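Local coordinates for fuculose-1-phosphate aldolase (Glaciozyma antarctica, PDB 4XXF), which belongs to the class II aldolase and adducin N-terminal family and carries a zinc ion held by three histidines, at residues Ala17-Leu22 and Val48-Asn53; Val27-Ile32 and Pro243-Ile248; Val186-Asp191 and Gly232-Gly237. One frame throughout, in Å; residues are numbered along the deposited sequence.

Contact 1 of 3, residues Ala17-Leu22 and Val48-Asn53; sequences AERAWL and VRDPEN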
loop_
_atom_site.group_PDB
_atom_site.type_symbol
_atom_site.label_atom_id
_atom_site.label_comp_id
_atom_site.label_asym_id
_atom_site.label_seq_id
_atom_site.Cartn_x
_atom_site.Cartn_y
_atom_site.Cartn_z
ATOM N N ALA A 17 -16.721 -25.250 25.416
ATOM C CA ALA A 17 -16.355 -25.343 24.005
ATOM C C ALA A 17 -16.667 -24.043 23.269
ATOM O O ALA A 17 -15.881 -23.580 22.431
ATOM C CB ALA A 17 -17.068 -26.507 23.337
ATOM N N GLU A 18 -17.823 -23.460 23.571
ATOM C CA GLU A 18 -18.200 -22.192 22.974
ATOM C C GLU A 18 -17.202 -21.098 23.359
ATOM O O GLU A 18 -16.786 -20.315 22.498
ATOM C CB GLU A 18 -19.620 -21.790 23.383
ATOM C CG GLU A 18 -20.053 -20.503 22.693
ATOM C CD GLU A 18 -21.505 -20.133 22.946
ATOM O OE1 GLU A 18 -22.197 -20.841 23.706
ATOM O OE2 GLU A 18 -21.950 -19.115 22.368
ATOM N N ARG A 19 -16.834 -21.028 24.638
ATOM C CA ARG A 19 -15.899 -20.011 25.088
ATOM C C ARG A 19 -14.565 -20.158 24.367
ATOM O O ARG A 19 -13.969 -19.163 23.946
ATOM C CB ARG A 19 -15.705 -20.102 26.602
ATOM C CG ARG A 19 -14.777 -19.029 27.151
ATOM C CD ARG A 19 -14.606 -19.178 28.649
ATOM N NE ARG A 19 -15.826 -18.810 29.365
ATOM C CZ ARG A 19 -16.550 -19.643 30.103
ATOM N NH1 ARG A 19 -16.188 -20.915 30.250
ATOM N NH2 ARG A 19 -17.644 -19.197 30.697
ATOM N N ALA A 20 -14.094 -21.394 24.205
ATOM C CA ALA A 20 -12.820 -21.612 23.516
ATOM C C ALA A 20 -12.897 -21.146 22.064
ATOM O O ALA A 20 -11.955 -20.526 21.550
ATOM C CB ALA A 20 -12.415 -23.084 23.595
ATOM N N TRP A 21 -14.019 -21.422 21.400
ATOM C CA TRP A 21 -14.221 -20.987 20.016
ATOM C C TRP A 21 -14.222 -19.469 19.916
ATOM O O TRP A 21 -13.564 -18.875 19.052
ATOM C CB TRP A 21 -15.545 -21.532 19.452
ATOM C CG TRP A 21 -15.914 -20.893 18.132
ATOM C CD1 TRP A 21 -16.679 -19.771 17.939
ATOM C CD2 TRP A 21 -15.504 -21.326 16.831
ATOM N NE1 TRP A 21 -16.775 -19.491 16.593
ATOM C CE2 TRP A 21 -16.065 -20.429 15.893
ATOM C CE3 TRP A 21 -14.723 -22.386 16.366
ATOM C CZ2 TRP A 21 -15.868 -20.564 14.520
ATOM C CZ3 TRP A 21 -14.527 -22.518 14.995
ATOM C CH2 TRP A 21 -15.098 -21.611 14.091
ATOM N N LEU A 22 -14.982 -18.833 20.801
ATOM C CA LEU A 22 -15.132 -17.381 20.771
ATOM C C LEU A 22 -13.821 -16.661 21.059
ATOM O O LEU A 22 -13.527 -15.664 20.413
ATOM C CB LEU A 22 -16.207 -16.936 21.758
ATOM C CG LEU A 22 -17.647 -17.294 21.390
ATOM C CD1 LEU A 22 -18.569 -16.978 22.550
ATOM C CD2 LEU A 22 -18.100 -16.562 20.128
ATOM N N VAL A 48 -15.960 -9.482 23.063
ATOM C CA VAL A 48 -17.025 -10.461 22.887
ATOM C C VAL A 48 -17.601 -10.826 24.256
ATOM O O VAL A 48 -16.882 -11.015 25.239
ATOM C CB VAL A 48 -16.540 -11.732 22.118
ATOM C CG1 VAL A 48 -15.484 -12.497 22.905
ATOM C CG2 VAL A 48 -17.717 -12.637 21.781
ATOM N N ARG A 49 -18.922 -10.897 24.307
ATOM C CA ARG A 49 -19.616 -11.271 25.528
ATOM C C ARG A 49 -19.315 -12.719 25.877
ATOM O O ARG A 49 -19.360 -13.596 25.009
ATOM C CB ARG A 49 -21.111 -11.077 25.336
ATOM C CG ARG A 49 -21.916 -11.034 26.605
ATOM C CD ARG A 49 -23.373 -11.036 26.262
ATOM N NE ARG A 49 -23.835 -9.876 25.487
ATOM C CZ ARG A 49 -24.230 -8.717 26.023
ATOM N NH1 ARG A 49 -24.141 -8.521 27.331
ATOM N NH2 ARG A 49 -24.702 -7.746 25.260
ATOM N N ASP A 50 -19.004 -12.984 27.143
ATOM C CA ASP A 50 -18.808 -14.364 27.580
ATOM C C ASP A 50 -20.101 -15.154 27.437
ATOM O O ASP A 50 -21.176 -14.629 27.720
ATOM C CB ASP A 50 -18.322 -14.417 29.031
ATOM C CG ASP A 50 -17.940 -15.813 29.458
ATOM O OD1 ASP A 50 -18.777 -16.494 30.085
ATOM O OD2 ASP A 50 -16.802 -16.229 29.141
ATOM N N PRO A 51 -20.007 -16.422 27.001
ATOM C CA PRO A 51 -21.239 -17.183 26.758
ATOM C C PRO A 51 -21.918 -17.704 28.012
ATOM O O PRO A 51 -23.047 -18.196 27.920
ATOM C CB PRO A 51 -20.760 -18.353 25.889
ATOM C CG PRO A 51 -19.304 -18.493 26.208
ATOM C CD PRO A 51 -18.816 -17.099 26.451
ATOM N N GLU A 52 -21.261 -17.616 29.161
ATOM C CA GLU A 52 -21.869 -18.108 30.394
ATOM C C GLU A 52 -22.445 -16.968 31.228
ATOM O O GLU A 52 -23.551 -17.077 31.758
ATOM C CB GLU A 52 -20.852 -18.901 31.209
ATOM C CG GLU A 52 -21.416 -19.532 32.461
ATOM C CD GLU A 52 -20.481 -20.557 33.059
ATOM O OE1 GLU A 52 -19.260 -20.464 32.815
ATOM O OE2 GLU A 52 -20.974 -21.458 33.775
ATOM N N ASN A 53 -21.692 -15.878 31.337
ATOM C CA ASN A 53 -22.129 -14.708 32.088
ATOM C C ASN A 53 -22.214 -13.511 31.156
ATOM O O ASN A 53 -21.198 -13.031 30.670
ATOM C CB ASN A 53 -21.173 -14.424 33.252
ATOM C CG ASN A 53 -21.694 -13.354 34.204
ATOM O OD1 ASN A 53 -22.355 -12.397 33.797
ATOM N ND2 ASN A 53 -21.391 -13.516 35.487
HETATM O O HOH W 1 -17.819 -22.565 32.250
#
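Arg-19 reaches from one turn of helix 15-36 across to the loop that leaves strand 45-49, where Asp-50 and Glu-52 wait for its guanidinium group. Its CB rests 4.0 Å from CG of Pro-51, an apolar start for a side chain whose far end is fully polar. CG lies anti to the backbone N (chi1 -178°), and the chain runs on extended through CD, which passes beside OD2 of Asp-50. A bend at chi3 (-71°) then places NE, which donates to Asp-50 OD2 at 2.8 Å in an almost straight bond. NH2 bonds to Asp-50 OD1, so that two nitrogens grip the carboxylate side-on, each oxygen using its syn lone pair and the two planes only 12° apart. NH2 also meets Glu-52 OE1 at 3.0 Å, on the anti side of that carboxylate, while NH1 reaches the same oxygen through a water. Arginine suits the place because its flat end offers several N-H groups to two acids at once.

Aspartate is equally apt at 50: OD1 also accepts from Glu-52 N, closing an Asx turn, and from Asn-53 N, which extends it to an Asx motif that shapes the loop and fixes the carboxylate, and OD2 is bonded to Trp-58 NE1 as well. Next to this salt-bridge network, Pro-51 lays its ring against the helix, with CB 3.5 Å from Glu-18 CD, and meets Leu-22 tip to tip, Leu-22 CD1 standing 3.9 Å from Pro-51 CD.

Leu-22 and Val-48 carry this apolar layer inward to Ile-190 of helix 190-213, while strand 56-59 flanks the loop, its Trp-58 touching Arg-19 and Val-48; helix 15-36 is thereby fastened at the end of strand 45-49.

Contact 2 of 3, residues Val27-Ile32 and Pro243-Ile248; sequences VAAIRI and PYFQVI
This is a buried, apolar helix-to-helix contact in which Ala-28, Ile-32, Phe-245 and Ile-248 join helix 15-36 to the C-terminal helix 234-256. The two short segments cross at 90°, with their axes 9.6 Å apart at closest approach, so a few side chains around the crossing do the work. Ile-32 buries the most area here. Its CD1 methyl sits 3.7 Å from the centroid of the Phe-245 ring and 5° off the ring normal, a CH-pi contact squarely over one face, and the same methyl touches CB of Tyr-244. Alanine suits position 28 because its small CB lets the ring come in edge-on, with CD1 of Phe-245 3.7 Å from that methyl. Ala-29 CB adds a looser contact with CZ.

Within the class II aldolase fold of this family, helices pack around a central sheet; here Ala-29 also touches Leu-46 of strand 45-49, while Phe-245 receives a cation-pi contact from Arg-25.

Ile-248 crosses Ile-32 with its two branches divided: CG2 lies 3.8 Å from Ile-32 CG1, and CG1, anti to its own backbone N (chi1 -158°), meets Arg-31 CB at 3.7 Å. Arginine at 31 gives only its aliphatic base to this packing; its guanidinium turns off to Met-69 O, Gln-252 and Glu-255. Tyr-244 turns its ring away from the crossing, and its OH is hydrogen-bonded to the backbone N of Thr-41 of the second subunit.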
loop_
_atom_site.group_PDB
_atom_site.type_symbol
_atom_site.label_atom_id
_atom_site.label_comp_id
_atom_site.label_asym_id
_atom_site.label_seq_id
_atom_site.Cartn_x
_atom_site.Cartn_y
_atom_site.Cartn_z
ATOM N N VAL A 27 -9.419 -13.417 18.781
ATOM C CA VAL A 27 -8.020 -13.254 18.427
ATOM C C VAL A 27 -7.846 -13.191 16.902
ATOM O O VAL A 27 -7.112 -12.333 16.391
ATOM C CB VAL A 27 -7.169 -14.387 19.028
ATOM C CG1 VAL A 27 -5.762 -14.328 18.478
ATOM C CG2 VAL A 27 -7.143 -14.271 20.537
ATOM N N ALA A 28 -8.530 -14.067 16.171
ATOM C CA ALA A 28 -8.471 -14.027 14.712
ATOM C C ALA A 28 -8.938 -12.666 14.202
ATOM O O ALA A 28 -8.353 -12.103 13.281
ATOM C CB ALA A 28 -9.306 -15.144 14.111
ATOM N N ALA A 29 -9.991 -12.126 14.805
ATOM C CA ALA A 29 -10.514 -10.821 14.399
ATOM C C ALA A 29 -9.487 -9.710 14.635
ATOM O O ALA A 29 -9.263 -8.854 13.769
ATOM C CB ALA A 29 -11.805 -10.512 15.134
ATOM N N ILE A 30 -8.853 -9.735 15.798
ATOM C CA ILE A 30 -7.823 -8.765 16.136
ATOM C C ILE A 30 -6.646 -8.887 15.159
ATOM O O ILE A 30 -6.110 -7.879 14.666
ATOM C CB ILE A 30 -7.380 -8.970 17.577
ATOM C CG1 ILE A 30 -8.532 -8.607 18.526
ATOM C CG2 ILE A 30 -6.141 -8.146 17.862
ATOM C CD1 ILE A 30 -8.390 -9.182 19.943
ATOM N N ARG A 31 -6.266 -10.124 14.840
ATOM C CA ARG A 31 -5.205 -10.363 13.855
ATOM C C ARG A 31 -5.590 -9.858 12.454
ATOM O O ARG A 31 -4.730 -9.350 11.704
ATOM C CB ARG A 31 -4.849 -11.853 13.804
ATOM C CG ARG A 31 -4.074 -12.326 15.036
ATOM C CD ARG A 31 -2.569 -12.100 14.863
ATOM N NE ARG A 31 -1.819 -12.667 15.979
ATOM C CZ ARG A 31 -0.647 -13.275 15.869
ATOM N NH1 ARG A 31 -0.081 -13.438 14.685
ATOM N NH2 ARG A 31 -0.061 -13.765 16.948
ATOM N N ILE A 32 -6.862 -9.983 12.085
ATOM C CA ILE A 32 -7.331 -9.431 10.818
ATOM C C ILE A 32 -7.177 -7.913 10.822
ATOM O O ILE A 32 -6.709 -7.322 9.840
ATOM C CB ILE A 32 -8.811 -9.815 10.535
ATOM C CG1 ILE A 32 -8.917 -11.286 10.137
ATOM C CG2 ILE A 32 -9.427 -8.893 9.473
ATOM C CD1 ILE A 32 -10.309 -11.874 10.315
ATOM N N PRO A 243 -14.149 -15.138 4.265
ATOM C CA PRO A 243 -12.827 -15.301 3.636
ATOM C C PRO A 243 -11.693 -14.659 4.448
ATOM O O PRO A 243 -10.568 -15.161 4.414
ATOM C CB PRO A 243 -12.987 -14.616 2.268
ATOM C CG PRO A 243 -14.230 -13.807 2.357
ATOM C CD PRO A 243 -15.108 -14.448 3.382
ATOM N N TYR A 244 -11.981 -13.602 5.203
ATOM C CA TYR A 244 -10.933 -12.953 5.991
ATOM C C TYR A 244 -10.477 -13.873 7.120
ATOM O O TYR A 244 -9.282 -13.940 7.435
ATOM C CB TYR A 244 -11.416 -11.601 6.544
ATOM C CG TYR A 244 -11.805 -10.630 5.453
ATOM C CD1 TYR A 244 -10.861 -9.799 4.853
ATOM C CD2 TYR A 244 -13.120 -10.557 5.006
ATOM C CE1 TYR A 244 -11.227 -8.922 3.825
ATOM C CE2 TYR A 244 -13.486 -9.700 4.004
ATOM C CZ TYR A 244 -12.551 -8.885 3.411
ATOM O OH TYR A 244 -12.941 -8.033 2.411
ATOM N N PHE A 245 -11.415 -14.588 7.737
ATOM C CA PHE A 245 -11.048 -15.557 8.761
ATOM C C PHE A 245 -10.328 -16.765 8.181
ATOM O O PHE A 245 -9.388 -17.272 8.791
ATOM C CB PHE A 245 -12.294 -15.996 9.550
ATOM C CG PHE A 245 -12.782 -14.947 10.522
ATOM C CD1 PHE A 245 -12.231 -14.875 11.794
ATOM C CD2 PHE A 245 -13.743 -14.005 10.154
ATOM C CE1 PHE A 245 -12.656 -13.908 12.707
ATOM C CE2 PHE A 245 -14.172 -13.031 11.066
ATOM C CZ PHE A 245 -13.611 -12.980 12.343
ATOM N N GLN A 246 -10.737 -17.220 7.001
ATOM C CA GLN A 246 -10.016 -18.312 6.357
ATOM C C GLN A 246 -8.558 -17.938 6.138
ATOM O O GLN A 246 -7.653 -18.708 6.454
ATOM C CB GLN A 246 -10.637 -18.668 5.012
ATOM C CG GLN A 246 -12.049 -19.219 5.049
ATOM C CD GLN A 246 -12.745 -19.011 3.716
ATOM O OE1 GLN A 246 -12.099 -18.956 2.669
ATOM N NE2 GLN A 246 -14.066 -18.894 3.741
ATOM N N VAL A 247 -8.335 -16.740 5.609
ATOM C CA VAL A 247 -6.985 -16.317 5.265
ATOM C C VAL A 247 -6.133 -16.094 6.509
ATOM O O VAL A 247 -4.984 -16.540 6.554
ATOM C CB VAL A 247 -7.003 -15.040 4.383
ATOM C CG1 VAL A 247 -5.583 -14.464 4.218
ATOM C CG2 VAL A 247 -7.588 -15.371 3.010
ATOM N N ILE A 248 -6.670 -15.431 7.527
ATOM C CA ILE A 248 -5.816 -15.137 8.670
ATOM C C ILE A 248 -5.422 -16.428 9.413
ATOM O O ILE A 248 -4.316 -16.521 9.965
ATOM C CB ILE A 248 -6.477 -14.115 9.640
ATOM C CG1 ILE A 248 -5.410 -13.415 10.498
ATOM C CG2 ILE A 248 -7.542 -14.764 10.504
ATOM C CD1 ILE A 248 -4.440 -12.523 9.710
#

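Contact 3 of 3, residues Val186-Asp191 and Gly232-Gly237; sequences VGTTID and GHEQAG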
loop_
_atom_site.group_PDB
_atom_site.type_symbol
_atom_site.label_atom_id
_atom_site.label_comp_id
_atom_site.label_asym_id
_atom_site.label_seq_id
_atom_site.Cartn_x
_atom_site.Cartn_y
_atom_site.Cartn_z
ATOM N N VAL A 186 -20.995 -3.191 15.457
ATOM C CA VAL A 186 -21.494 -4.190 16.396
ATOM C C VAL A 186 -22.045 -5.378 15.628
ATOM O O VAL A 186 -22.379 -5.261 14.447
ATOM C CB VAL A 186 -22.595 -3.613 17.325
ATOM C CG1 VAL A 186 -22.097 -2.360 18.029
ATOM C CG2 VAL A 186 -23.872 -3.327 16.531
ATOM N N GLY A 187 -22.114 -6.524 16.287
ATOM C CA GLY A 187 -22.657 -7.711 15.657
ATOM C C GLY A 187 -23.257 -8.698 16.628
ATOM O O GLY A 187 -22.916 -8.726 17.812
ATOM N N THR A 188 -24.145 -9.534 16.105
ATOM C CA THR A 188 -24.639 -10.672 16.867
ATOM C C THR A 188 -23.579 -11.763 16.926
ATOM O O THR A 188 -23.697 -12.692 17.723
ATOM C CB THR A 188 -25.937 -11.246 16.275
ATOM O OG1 THR A 188 -25.696 -11.732 14.948
ATOM C CG2 THR A 188 -27.037 -10.183 16.258
ATOM N N THR A 189 -22.562 -11.644 16.073
ATOM C CA THR A 189 -21.381 -12.504 16.115
ATOM C C THR A 189 -20.154 -11.641 15.950
ATOM O O THR A 189 -20.242 -10.526 15.438
ATOM C CB THR A 189 -21.360 -13.588 15.013
ATOM O OG1 THR A 189 -21.411 -12.962 13.720
ATOM C CG2 THR A 189 -22.513 -14.567 15.177
ATOM N N ILE A 190 -19.010 -12.146 16.400
ATOM C CA ILE A 190 -17.731 -11.510 16.109
ATOM C C ILE A 190 -17.577 -11.336 14.601
ATOM O O ILE A 190 -17.178 -10.278 14.120
ATOM C CB ILE A 190 -16.567 -12.352 16.641
ATOM C CG1 ILE A 190 -16.607 -12.433 18.165
ATOM C CG2 ILE A 190 -15.225 -11.816 16.149
ATOM C CD1 ILE A 190 -15.831 -13.621 18.704
ATOM N N ASP A 191 -17.942 -12.378 13.863
ATOM C CA ASP A 191 -17.751 -12.378 12.416
ATOM C C ASP A 191 -18.502 -11.238 11.741
ATOM O O ASP A 191 -17.937 -10.516 10.926
ATOM C CB ASP A 191 -18.217 -13.708 11.834
ATOM C CG ASP A 191 -17.497 -14.902 12.438
ATOM O OD1 ASP A 191 -16.943 -15.713 11.667
ATOM O OD2 ASP A 191 -17.480 -15.038 13.682
ATOM N N GLY A 232 -27.225 -6.822 4.122
ATOM C CA GLY A 232 -27.225 -6.058 5.355
ATOM C C GLY A 232 -27.620 -6.785 6.619
ATOM O O GLY A 232 -27.506 -6.216 7.701
ATOM N N HIS A 233 -28.078 -8.026 6.509
ATOM C CA HIS A 233 -28.543 -8.763 7.681
ATOM C C HIS A 233 -27.402 -9.575 8.287
ATOM O O HIS A 233 -26.342 -9.728 7.685
ATOM C CB HIS A 233 -29.751 -9.656 7.335
ATOM C CG HIS A 233 -29.494 -10.666 6.257
ATOM N ND1 HIS A 233 -28.833 -11.854 6.488
ATOM C CD2 HIS A 233 -29.850 -10.683 4.951
ATOM C CE1 HIS A 233 -28.771 -12.547 5.365
ATOM N NE2 HIS A 233 -29.382 -11.859 4.417
ATOM N N GLU A 234 -27.627 -10.089 9.491
ATOM C CA GLU A 234 -26.540 -10.662 10.278
ATOM C C GLU A 234 -25.956 -11.945 9.703
ATOM O O GLU A 234 -24.749 -12.145 9.775
ATOM C CB GLU A 234 -27.010 -10.873 11.718
ATOM C CG GLU A 234 -27.145 -9.554 12.490
ATOM C CD GLU A 234 -25.801 -8.866 12.657
ATOM O OE1 GLU A 234 -24.961 -9.410 13.402
ATOM O OE2 GLU A 234 -25.576 -7.797 12.037
ATOM N N GLN A 235 -26.785 -12.799 9.106
ATOM C CA GLN A 235 -26.253 -13.986 8.436
ATOM C C GLN A 235 -25.388 -13.606 7.234
ATOM O O GLN A 235 -24.353 -14.225 6.986
ATOM C CB GLN A 235 -27.376 -14.921 7.994
ATOM C CG GLN A 235 -27.988 -15.716 9.125
ATOM C CD GLN A 235 -29.109 -16.607 8.646
ATOM O OE1 GLN A 235 -30.285 -16.266 8.774
ATOM N NE2 GLN A 235 -28.753 -17.754 8.078
ATOM N N ALA A 236 -25.811 -12.597 6.478
ATOM C CA ALA A 236 -24.987 -12.109 5.374
ATOM C C ALA A 236 -23.659 -11.552 5.872
ATOM O O ALA A 236 -22.623 -11.749 5.239
ATOM C CB ALA A 236 -25.728 -11.048 4.571
ATOM N N GLY A 237 -23.687 -10.872 7.014
ATOM C CA GLY A 237 -22.461 -10.375 7.614
ATOM C C GLY A 237 -21.506 -11.489 7.972
ATOM O O GLY A 237 -20.311 -11.416 7.687
HETATM O O HOH W 2 -25.023 -5.684 13.801
HETATM O O HOH W 3 -23.928 -13.021 12.531
#
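Thr-188 and Glu-234 meet tip to tip, and two hydrogen bonds form the centre of the contact. Glu-234 OE1 accepts twice from the one threonine: from its backbone N at 2.8 Å, arriving from above the carboxylate plane (38° out of it), and from OG1 at 2.9 Å, on the anti lone pair. OG1 stands between the backbone N and the carbonyl carbon (chi1 62°), which brings both donors to face the same oxygen. CG of the glutamate, anti to the carbonyl carbon (chi1 -73°), lies against Thr-188 CG2, and the bend at chi2 turns CD toward the threonine. Ser-192 OG gives OE1 a further bond, and Trp-196 NE1 holds OE2. Asp-191 OD1 forms a salt bridge with Arg-25 NH2.

The segments stand where strand 182-187 of the central sheet turns into helix 190-213, opposite the start of helix 234-256. Thr-189 is the N-cap of the first helix, its OG1 bonded to Ser-192 N, and threonine suits a site that needs a short side-chain acceptor.

Two waters extend the polar link. One donates to Val-186 O and to Glu-234 OE2, at 2.8 Å each; the other bridges the hydroxyls of Thr-188 and Thr-189 to Glu-234 O.

Direct packing is slight. Gly-187 CA comes 3.6 Å from Glu-234 OE1, and Asp-191 and Gly-237 approach through their backbones.

Overall arrangement
From the N terminus, helix 15-36 supplies the first segments of contacts 1 and 2. Contact 1 closes a short loop at the end of strand 45-49; its segments alternate with those of contact 2, whose second segment comes only with helix 234-256, so the two loops cross. Contact 3 lies wholly within the long span of contact 2, after contact 1 has closed: it opens at the end of strand 182-187 and closes as helix 234-256 begins. Ile-190, in the first segment of contact 3, packs against both other contacts, meeting Ala-29 and Phe-245 of contact 2. Together they tie the first and last long helices to each other, to helix 190-213 and to the central sheet.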